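Local coordinates for protein RNA-directed RNA polymerase (Infectious pancreatic necrosis virus, PDB 3ZED) that probably replicates the viral RNA genome as an RNA-directed RNA polymerase, present both free and covalently attached to the genomic RNA, at residues E202-P206 with Q351-L355; Y386-Y391 with L558-G562; W398-E404 with N514-E520. All coordinates share one frame; numbering follows the deposited sequence.

In the fold
From the N terminus, helix 194-204 ends within 202-206, and contact 1 closes the first of the three loops when 351-355 comes back to it. The chain passes through strand 382-386 before contact 2 opens at 386-391. Contact 3 begins at 398-404 and closes at 514-520, wholly within the longer excursion that ends when 558-562 meets 386-391, so none of the loops cross. Strand 389-394 of contact 2 and both strands of contact 3 lie in the four-stranded palm sheet, and Leu-558 O, from the three-stranded sheet of 556-578, accepts from Trp-398 NE1. Contact 1 reaches that layer through Leu-355, which packs on Tyr-386, Tyr-391 and Leu-560. Together they join a helix end and the two sheets.

Contact 1 (E202-P206 with Q351-L355); sequences EQTLP and QTPSL. With K (potassium ion), chain L.
Thr-352 reaches across with its hydroxyl and gives its proton to the carbonyl of Gln-203, OG1 to O 2.6 Å. The donor lies in the carbonyl plane. Its chi1 of 172° holds OG1 opposite the threonine's own N, and the same oxygen accepts from two residues on: Ser-354 N comes to Thr-352 OG1 at 3.1 Å and nearly straight, closing an ST turn. The hydroxyl is thus fixed by one bond given and one received.

Carbon fills in around this bond. Pro-206 CD lies 3.3 Å from Thr-352 OG1, and its CG rests against the threonine CB and CG2. Pro-353 approaches with its ring carbons, CD lying 3.3 Å from Gln-203 O and CG set against the backbone of Thr-204. Ser-354 offers its CB to the next carbonyl, Thr-204 O, at 3.0 Å, a tight approach; that carbonyl takes its hydrogen bond from His-481.

The Gln-203 side chain, bent at chi2, turns to a different task. Its OE1 binds a potassium ion at 2.7 Å and accepts from a water that also donates to Gln-351 O. A second water, itself a ligand of the ion, donates to Gln-351 O at 2.9 Å, so one backbone carbonyl of 351-355 is tied to the metal site through two waters. Thr-698, Ser-701, Pro-702 and Lys-704 complete the ion's shell and bring a distant part of the chain onto the helix end.

Leu-205 is where helix 194-204 loses its helical angles. The contact sits at the C-terminal end of that helix, with strand 382-386 beside Thr-204 and Pro-353, helix 476-493 against Leu-205 and Ser-354, and helix 706-714 against Gln-203 and Thr-204.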
loop_
_atom_site.group_PDB
_atom_site.type_symbol
_atom_site.label_atom_id
_atom_site.label_comp_id
_atom_site.label_asym_id
_atom_site.label_seq_id
_atom_site.Cartn_x
_atom_site.Cartn_y
_atom_site.Cartn_z
ATOM N N GLU B 202 9.814 -8.295 -14.384
ATOM C CA GLU B 202 11.274 -8.333 -14.190
ATOM C C GLU B 202 11.864 -6.943 -14.462
ATOM O O GLU B 202 12.860 -6.560 -13.850
ATOM C CB GLU B 202 11.915 -9.367 -15.105
ATOM C CG GLU B 202 11.801 -10.799 -14.603
ATOM C CD GLU B 202 12.401 -11.851 -15.523
ATOM O OE1 GLU B 202 12.843 -11.496 -16.639
ATOM O OE2 GLU B 202 12.455 -13.032 -15.113
ATOM N N GLN B 203 11.198 -6.176 -15.344
ATOM C CA GLN B 203 11.570 -4.826 -15.742
ATOM C C GLN B 203 10.893 -3.736 -14.880
ATOM O O GLN B 203 11.590 -2.815 -14.438
ATOM C CB GLN B 203 11.241 -4.576 -17.234
ATOM C CG GLN B 203 11.852 -5.581 -18.227
ATOM C CD GLN B 203 13.337 -5.797 -18.015
ATOM O OE1 GLN B 203 14.110 -4.846 -17.792
ATOM N NE2 GLN B 203 13.763 -7.061 -18.067
ATOM N N THR B 204 9.543 -3.803 -14.690
ATOM C CA THR B 204 8.755 -2.776 -13.971
ATOM C C THR B 204 8.804 -2.957 -12.456
ATOM O O THR B 204 8.586 -1.989 -11.726
ATOM C CB THR B 204 7.312 -2.779 -14.460
ATOM O OG1 THR B 204 6.696 -3.996 -14.020
ATOM C CG2 THR B 204 7.212 -2.659 -15.984
ATOM N N LEU B 205 9.060 -4.178 -11.981
ATOM C CA LEU B 205 9.200 -4.446 -10.545
ATOM C C LEU B 205 10.363 -5.421 -10.312
ATOM O O LEU B 205 10.128 -6.579 -9.953
ATOM C CB LEU B 205 7.893 -4.947 -9.894
ATOM C CG LEU B 205 7.867 -4.943 -8.358
ATOM C CD1 LEU B 205 7.517 -3.579 -7.798
ATOM C CD2 LEU B 205 6.893 -5.939 -7.855
ATOM N N PRO B 206 11.635 -4.989 -10.524
ATOM C CA PRO B 206 12.767 -5.909 -10.286
ATOM C C PRO B 206 12.853 -6.307 -8.815
ATOM O O PRO B 206 12.690 -5.456 -7.921
ATOM C CB PRO B 206 13.986 -5.086 -10.708
ATOM C CG PRO B 206 13.557 -3.654 -10.601
ATOM C CD PRO B 206 12.108 -3.666 -10.985
ATOM N N GLN B 351 18.259 0.640 -13.486
ATOM C CA GLN B 351 17.684 0.928 -14.795
ATOM C C GLN B 351 16.332 0.207 -14.903
ATOM O O GLN B 351 16.229 -0.862 -15.498
ATOM C CB GLN B 351 18.664 0.551 -15.915
ATOM C CG GLN B 351 19.821 1.535 -15.969
ATOM C CD GLN B 351 20.843 1.205 -17.008
ATOM O OE1 GLN B 351 20.564 1.181 -18.212
ATOM N NE2 GLN B 351 22.073 1.034 -16.562
ATOM N N THR B 352 15.306 0.787 -14.253
ATOM C CA THR B 352 13.928 0.282 -14.195
ATOM C C THR B 352 12.928 1.442 -14.197
ATOM O O THR B 352 13.223 2.440 -13.552
ATOM C CB THR B 352 13.713 -0.600 -12.915
ATOM O OG1 THR B 352 12.329 -0.917 -12.786
ATOM C CG2 THR B 352 14.136 0.096 -11.621
ATOM N N PRO B 353 11.707 1.306 -14.771
ATOM C CA PRO B 353 10.702 2.388 -14.618
ATOM C C PRO B 353 10.110 2.458 -13.193
ATOM O O PRO B 353 9.398 3.408 -12.879
ATOM C CB PRO B 353 9.594 1.996 -15.624
ATOM C CG PRO B 353 9.718 0.534 -15.778
ATOM C CD PRO B 353 11.183 0.198 -15.605
ATOM N N SER B 354 10.359 1.452 -12.348
ATOM C CA SER B 354 9.801 1.383 -10.989
ATOM C C SER B 354 10.205 2.551 -10.096
ATOM O O SER B 354 11.324 3.052 -10.211
ATOM C CB SER B 354 10.215 0.092 -10.297
ATOM O OG SER B 354 9.561 -0.052 -9.046
ATOM N N LEU B 355 9.275 2.975 -9.212
ATOM C CA LEU B 355 9.517 4.018 -8.216
ATOM C C LEU B 355 9.478 3.417 -6.789
ATOM O O LEU B 355 9.487 4.171 -5.822
ATOM C CB LEU B 355 8.474 5.157 -8.346
ATOM C CG LEU B 355 8.675 6.176 -9.480
ATOM C CD1 LEU B 355 7.396 6.936 -9.756
ATOM C CD2 LEU B 355 9.823 7.130 -9.186
HETATM K K K L . 16.853 -4.843 -17.937
HETATM O O HOH W 1 13.929 -2.123 -17.167
HETATM O O HOH W 2 18.103 -2.717 -16.717
#

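Contact 2 (Y386-Y391 with L558-G562); sequences YADNIY and LDLLG
The hairpin of strands 382-386 and 389-394 carries Ala-387, Asp-388 and Asn-389, the ADN sequence that birnavirus polymerases have as palm motif C, and its Tyr-386 and Tyr-391 pack on Leu-560 and Leu-561. A type II' turn from Tyr-386 to Asn-389 closes it. The facing segment is the end of strand 556-560, where Asp-559 and Leu-560 form a G1 beta bulge against the next strand, 563-568. The strands belong to different sheets, and side chains span the gap.

Tyr-391 makes the polar link. Its chi1 of -60° sends the ring out from the strand, and OH accepts from Leu-561 N at 2.9 Å, an almost straight bond. A water sits 2.6 Å from Tyr-391 OH and donates to Asp-559 O, so the phenol oxygen is held directly by the residue after the bulge and through water by the bulge carbonyl of Asp-559. Over the middle of the same ring stands Leu-560 CD1, 4.0 Å from the centroid, a CH-pi contact. Trp-398 also meets the Tyr-391 ring, with the two planes about 20° apart.

Leu-561 lies across Tyr-386 at about a right angle and divides its two methyls. CD1 makes a CH-pi contact over the ring face, 4.0 Å from the centroid but displaced toward the rim. CD2 comes closer in, over the root of the ring, 3.6 Å from Tyr-386 CB, and fills the corner between the two tyrosines. Asn-389 touches the same methyl: its OD1 stands 3.8 Å from Leu-561 CD2, while its amide nitrogen is bonded to Asp-402.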
loop_
_atom_site.group_PDB
_atom_site.type_symbol
_atom_site.label_atom_id
_atom_site.label_comp_id
_atom_site.label_asym_id
_atom_site.label_seq_id
_atom_site.Cartn_x
_atom_site.Cartn_y
_atom_site.Cartn_z
ATOM N N TYR B 386 4.506 3.418 -9.978
ATOM C CA TYR B 386 4.393 3.254 -8.542
ATOM C C TYR B 386 2.980 2.805 -8.206
ATOM O O TYR B 386 2.093 3.658 -8.122
ATOM C CB TYR B 386 4.752 4.547 -7.784
ATOM C CG TYR B 386 4.879 4.309 -6.291
ATOM C CD1 TYR B 386 3.771 4.400 -5.452
ATOM C CD2 TYR B 386 6.099 3.973 -5.723
ATOM C CE1 TYR B 386 3.872 4.139 -4.084
ATOM C CE2 TYR B 386 6.219 3.736 -4.354
ATOM C CZ TYR B 386 5.099 3.811 -3.539
ATOM O OH TYR B 386 5.190 3.570 -2.196
ATOM N N ALA B 387 2.761 1.479 -7.989
ATOM C CA ALA B 387 1.424 0.943 -7.667
ATOM C C ALA B 387 0.394 1.450 -8.717
ATOM O O ALA B 387 0.638 1.263 -9.910
ATOM C CB ALA B 387 1.016 1.330 -6.232
ATOM N N ASP B 388 -0.682 2.158 -8.304
ATOM C CA ASP B 388 -1.712 2.702 -9.211
ATOM C C ASP B 388 -1.308 4.044 -9.879
ATOM O O ASP B 388 -2.138 4.634 -10.558
ATOM C CB ASP B 388 -3.064 2.870 -8.478
ATOM C CG ASP B 388 -2.994 3.690 -7.192
ATOM O OD1 ASP B 388 -1.936 3.644 -6.502
ATOM O OD2 ASP B 388 -4.017 4.315 -6.834
ATOM N N ASN B 389 -0.034 4.491 -9.747
ATOM C CA ASN B 389 0.426 5.731 -10.379
ATOM C C ASN B 389 1.349 5.458 -11.567
ATOM O O ASN B 389 2.367 4.764 -11.431
ATOM C CB ASN B 389 1.176 6.642 -9.377
ATOM C CG ASN B 389 0.453 6.941 -8.079
ATOM O OD1 ASN B 389 0.888 6.546 -7.008
ATOM N ND2 ASN B 389 -0.671 7.629 -8.136
ATOM N N ILE B 390 1.026 6.053 -12.715
ATOM C CA ILE B 390 1.855 5.973 -13.924
ATOM C C ILE B 390 2.286 7.388 -14.279
ATOM O O ILE B 390 1.475 8.315 -14.220
ATOM C CB ILE B 390 1.135 5.286 -15.120
ATOM C CG1 ILE B 390 0.727 3.848 -14.781
ATOM C CG2 ILE B 390 1.952 5.354 -16.428
ATOM C CD1 ILE B 390 -0.475 3.304 -15.655
ATOM N N TYR B 391 3.564 7.550 -14.643
ATOM C CA TYR B 391 4.105 8.821 -15.111
ATOM C C TYR B 391 4.680 8.589 -16.476
ATOM O O TYR B 391 5.471 7.663 -16.644
ATOM C CB TYR B 391 5.161 9.380 -14.142
ATOM C CG TYR B 391 4.589 9.611 -12.762
ATOM C CD1 TYR B 391 3.851 10.762 -12.474
ATOM C CD2 TYR B 391 4.710 8.643 -11.764
ATOM C CE1 TYR B 391 3.287 10.960 -11.215
ATOM C CE2 TYR B 391 4.162 8.841 -10.497
ATOM C CZ TYR B 391 3.444 9.995 -10.232
ATOM O OH TYR B 391 2.897 10.180 -8.993
ATOM N N LEU B 558 5.417 18.172 -11.097
ATOM C CA LEU B 558 5.384 16.788 -11.520
ATOM C C LEU B 558 4.310 15.993 -10.810
ATOM O O LEU B 558 3.800 15.026 -11.386
ATOM C CB LEU B 558 6.740 16.125 -11.244
ATOM C CG LEU B 558 7.983 16.677 -11.919
ATOM C CD1 LEU B 558 9.219 15.957 -11.394
ATOM C CD2 LEU B 558 7.876 16.574 -13.461
ATOM N N ASP B 559 3.997 16.379 -9.545
ATOM C CA ASP B 559 3.126 15.660 -8.623
ATOM C C ASP B 559 3.632 14.207 -8.540
ATOM O O ASP B 559 2.857 13.256 -8.577
ATOM C CB ASP B 559 1.630 15.771 -8.987
ATOM C CG ASP B 559 0.683 15.226 -7.920
ATOM O OD1 ASP B 559 1.059 15.235 -6.725
ATOM O OD2 ASP B 559 -0.401 14.728 -8.288
ATOM N N LEU B 560 4.971 14.053 -8.494
ATOM C CA LEU B 560 5.629 12.762 -8.417
ATOM C C LEU B 560 5.434 12.240 -7.017
ATOM O O LEU B 560 6.105 12.691 -6.095
ATOM C CB LEU B 560 7.120 12.905 -8.779
ATOM C CG LEU B 560 7.934 11.592 -8.826
ATOM C CD1 LEU B 560 7.632 10.800 -10.101
ATOM C CD2 LEU B 560 9.397 11.886 -8.751
ATOM N N LEU B 561 4.440 11.347 -6.843
ATOM C CA LEU B 561 4.069 10.793 -5.533
ATOM C C LEU B 561 3.777 11.946 -4.532
ATOM O O LEU B 561 4.096 11.844 -3.353
ATOM C CB LEU B 561 5.131 9.797 -4.981
ATOM C CG LEU B 561 5.612 8.692 -5.950
ATOM C CD1 LEU B 561 6.591 7.763 -5.279
ATOM C CD2 LEU B 561 4.447 7.897 -6.507
ATOM N N GLY B 562 3.160 13.022 -5.043
ATOM C CA GLY B 562 2.788 14.200 -4.263
ATOM C C GLY B 562 3.823 15.300 -4.161
ATOM O O GLY B 562 3.613 16.261 -3.424
HETATM O O HOH W 3 0.592 11.285 -8.629
#

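Contact 3 (W398-E404 with N514-E520); sequences WYSIDLE and NFKIERE. With K (potassium ion), chain K.
Asn-514 and Glu-404 are brought together by different choices of chi1: Asn-514 keeps CG beside its backbone N (-62°), whereas Glu-404 swings CG away from its own (174°) and then runs out extended. The amide ND2 donates to Glu-404 OE1 at 3.1 Å. The bond leaves in the amide plane but meets the carboxylate from above its plane, the two groups being turned 42° apart. The other amide atom, Asn-514 OD1, binds a potassium ion at 2.8 Å, a site completed by Val-177, Asn-182, Asn-184, Asn-409 and Gly-512. Arg-181 forms a salt bridge to the same Glu-404 oxygen, so OE1 is gripped from two residues.

Behind these side chains, Glu-404 N donates to Asn-514 O, and the pairing continues into antiparallel strands 397-403 and 515-521 of the four-stranded palm sheet. Strand 397-403 carries Asp-402, which by sequence and position fits palm motif A of these polymerases. A classic bulge interrupts the register: Glu-518 and Arg-519 both face Ser-400, whose carbonyl O accepts from Glu-518 N at 2.8 Å and from Arg-519 N at 3.3 Å.

On one face of the pair, Ile-401 and Ile-517 lie side by side, CG1 to CG1 3.8 Å, against Phe-504 of helix 502-505. Farther along that face the Glu-520 chain runs beside the Tyr-399 ring, its CG 3.6 Å from the tyrosine CE1; the phenol OH is bonded to Asn-498.

Around Asp-402 the other face is polar. Glu-518, bent at chi2, crosses Asp-402 with its CG 3.5 Å from Asp-402 OD2, while Asp-402 OD1 is taken by Asn-389. Lys-516 NZ forms a salt bridge to Glu-518 OE2 at 3.3 Å, its hydrogen bond weak, which may ease the closeness of the two carboxylates.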
loop_
_atom_site.group_PDB
_atom_site.type_symbol
_atom_site.label_atom_id
_atom_site.label_comp_id
_atom_site.label_asym_id
_atom_site.label_seq_id
_atom_site.Cartn_x
_atom_site.Cartn_y
_atom_site.Cartn_z
ATOM N N TRP B 398 4.702 16.118 -19.614
ATOM C CA TRP B 398 4.691 15.232 -18.453
ATOM C C TRP B 398 3.234 14.882 -18.128
ATOM O O TRP B 398 2.392 15.781 -17.948
ATOM C CB TRP B 398 5.392 15.896 -17.247
ATOM C CG TRP B 398 5.338 15.090 -15.980
ATOM C CD1 TRP B 398 4.434 15.216 -14.968
ATOM C CD2 TRP B 398 6.254 14.045 -15.577
ATOM N NE1 TRP B 398 4.738 14.334 -13.949
ATOM C CE2 TRP B 398 5.859 13.615 -14.290
ATOM C CE3 TRP B 398 7.390 13.465 -16.161
ATOM C CZ2 TRP B 398 6.561 12.635 -13.576
ATOM C CZ3 TRP B 398 8.065 12.461 -15.470
ATOM C CH2 TRP B 398 7.658 12.061 -14.191
ATOM N N TYR B 399 2.936 13.577 -18.099
ATOM C CA TYR B 399 1.596 13.091 -17.794
ATOM C C TYR B 399 1.579 12.267 -16.528
ATOM O O TYR B 399 2.392 11.368 -16.353
ATOM C CB TYR B 399 1.010 12.249 -18.940
ATOM C CG TYR B 399 0.944 12.974 -20.264
ATOM C CD1 TYR B 399 -0.171 13.734 -20.610
ATOM C CD2 TYR B 399 1.984 12.875 -21.185
ATOM C CE1 TYR B 399 -0.245 14.386 -21.841
ATOM C CE2 TYR B 399 1.920 13.520 -22.418
ATOM C CZ TYR B 399 0.802 14.275 -22.745
ATOM O OH TYR B 399 0.751 14.936 -23.953
ATOM N N SER B 400 0.639 12.573 -15.664
ATOM C CA SER B 400 0.378 11.808 -14.465
ATOM C C SER B 400 -0.919 11.060 -14.706
ATOM O O SER B 400 -1.951 11.695 -14.942
ATOM C CB SER B 400 0.292 12.719 -13.248
ATOM O OG SER B 400 0.029 11.956 -12.086
ATOM N N ILE B 401 -0.838 9.721 -14.767
ATOM C CA ILE B 401 -1.984 8.856 -15.022
ATOM C C ILE B 401 -2.213 7.994 -13.789
ATOM O O ILE B 401 -1.287 7.329 -13.319
ATOM C CB ILE B 401 -1.794 7.995 -16.325
ATOM C CG1 ILE B 401 -1.582 8.880 -17.565
ATOM C CG2 ILE B 401 -2.954 7.002 -16.550
ATOM C CD1 ILE B 401 -0.294 8.679 -18.189
ATOM N N ASP B 402 -3.440 8.011 -13.261
ATOM C CA ASP B 402 -3.780 7.183 -12.111
ATOM C C ASP B 402 -4.837 6.208 -12.482
ATOM O O ASP B 402 -5.795 6.583 -13.168
ATOM C CB ASP B 402 -4.288 8.022 -10.931
ATOM C CG ASP B 402 -3.237 8.854 -10.221
ATOM O OD1 ASP B 402 -2.032 8.652 -10.492
ATOM O OD2 ASP B 402 -3.618 9.700 -9.394
ATOM N N LEU B 403 -4.734 4.989 -11.962
ATOM C CA LEU B 403 -5.804 4.018 -12.143
ATOM C C LEU B 403 -7.022 4.572 -11.445
ATOM O O LEU B 403 -6.886 5.257 -10.422
ATOM C CB LEU B 403 -5.433 2.628 -11.592
ATOM C CG LEU B 403 -4.138 1.977 -12.111
ATOM C CD1 LEU B 403 -3.992 0.576 -11.555
ATOM C CD2 LEU B 403 -4.045 2.008 -13.647
ATOM N N GLU B 404 -8.198 4.384 -12.039
ATOM C CA GLU B 404 -9.395 4.923 -11.432
ATOM C C GLU B 404 -9.818 3.970 -10.334
ATOM O O GLU B 404 -10.162 2.833 -10.631
ATOM C CB GLU B 404 -10.498 5.144 -12.481
ATOM C CG GLU B 404 -11.820 5.576 -11.870
ATOM C CD GLU B 404 -12.998 5.741 -12.811
ATOM O OE1 GLU B 404 -13.039 5.061 -13.862
ATOM O OE2 GLU B 404 -13.906 6.531 -12.471
ATOM N N ASN B 514 -9.600 0.712 -15.572
ATOM C CA ASN B 514 -9.999 2.117 -15.673
ATOM C C ASN B 514 -8.860 3.000 -15.222
ATOM O O ASN B 514 -8.197 2.695 -14.232
ATOM C CB ASN B 514 -11.235 2.400 -14.803
ATOM C CG ASN B 514 -12.484 1.647 -15.158
ATOM O OD1 ASN B 514 -12.443 0.526 -15.646
ATOM N ND2 ASN B 514 -13.625 2.219 -14.862
ATOM N N PHE B 515 -8.657 4.117 -15.903
ATOM C CA PHE B 515 -7.613 5.062 -15.507
ATOM C C PHE B 515 -7.984 6.430 -15.994
ATOM O O PHE B 515 -8.827 6.570 -16.889
ATOM C CB PHE B 515 -6.229 4.646 -16.073
ATOM C CG PHE B 515 -6.180 4.396 -17.571
ATOM C CD1 PHE B 515 -6.185 5.456 -18.472
ATOM C CD2 PHE B 515 -6.106 3.103 -18.076
ATOM C CE1 PHE B 515 -6.172 5.220 -19.853
ATOM C CE2 PHE B 515 -6.052 2.868 -19.453
ATOM C CZ PHE B 515 -6.086 3.927 -20.334
ATOM N N LYS B 516 -7.335 7.452 -15.446
ATOM C CA LYS B 516 -7.553 8.811 -15.929
ATOM C C LYS B 516 -6.289 9.615 -15.855
ATOM O O LYS B 516 -5.415 9.366 -15.021
ATOM C CB LYS B 516 -8.733 9.558 -15.279
ATOM C CG LYS B 516 -8.904 9.485 -13.776
ATOM C CD LYS B 516 -10.210 10.200 -13.388
ATOM C CE LYS B 516 -10.760 9.779 -12.044
ATOM N NZ LYS B 516 -10.517 10.803 -10.992
ATOM N N ILE B 517 -6.174 10.555 -16.791
ATOM C CA ILE B 517 -5.069 11.492 -16.866
ATOM C C ILE B 517 -5.383 12.535 -15.816
ATOM O O ILE B 517 -6.383 13.253 -15.929
ATOM C CB ILE B 517 -4.866 12.060 -18.307
ATOM C CG1 ILE B 517 -4.237 11.018 -19.251
ATOM C CG2 ILE B 517 -3.959 13.292 -18.260
ATOM C CD1 ILE B 517 -5.073 9.900 -19.706
ATOM N N GLU B 518 -4.562 12.566 -14.767
ATOM C CA GLU B 518 -4.726 13.444 -13.614
ATOM C C GLU B 518 -4.002 14.765 -13.766
ATOM O O GLU B 518 -4.393 15.757 -13.131
ATOM C CB GLU B 518 -4.230 12.736 -12.337
ATOM C CG GLU B 518 -5.104 11.557 -11.921
ATOM C CD GLU B 518 -6.531 11.849 -11.477
ATOM O OE1 GLU B 518 -6.928 13.038 -11.418
ATOM O OE2 GLU B 518 -7.249 10.876 -11.155
ATOM N N ARG B 519 -2.944 14.787 -14.589
ATOM C CA ARG B 519 -2.133 15.980 -14.795
ATOM C C ARG B 519 -1.447 15.938 -16.129
ATOM O O ARG B 519 -0.962 14.894 -16.554
ATOM C CB ARG B 519 -1.083 16.091 -13.673
ATOM C CG ARG B 519 -0.394 17.437 -13.592
ATOM C CD ARG B 519 0.186 17.666 -12.218
ATOM N NE ARG B 519 -0.835 17.691 -11.174
ATOM C CZ ARG B 519 -0.744 18.426 -10.082
ATOM N NH1 ARG B 519 0.302 19.202 -9.889
ATOM N NH2 ARG B 519 -1.706 18.389 -9.169
ATOM N N GLU B 520 -1.388 17.088 -16.771
ATOM C CA GLU B 520 -0.711 17.305 -18.027
ATOM C C GLU B 520 0.139 18.556 -17.849
ATOM O O GLU B 520 -0.381 19.645 -17.583
ATOM C CB GLU B 520 -1.716 17.428 -19.181
ATOM C CG GLU B 520 -1.060 17.673 -20.530
ATOM C CD GLU B 520 -1.995 18.005 -21.673
ATOM O OE1 GLU B 520 -2.982 18.742 -21.443
ATOM O OE2 GLU B 520 -1.707 17.573 -22.813
HETATM K K K K . -12.397 -2.044 -14.570
#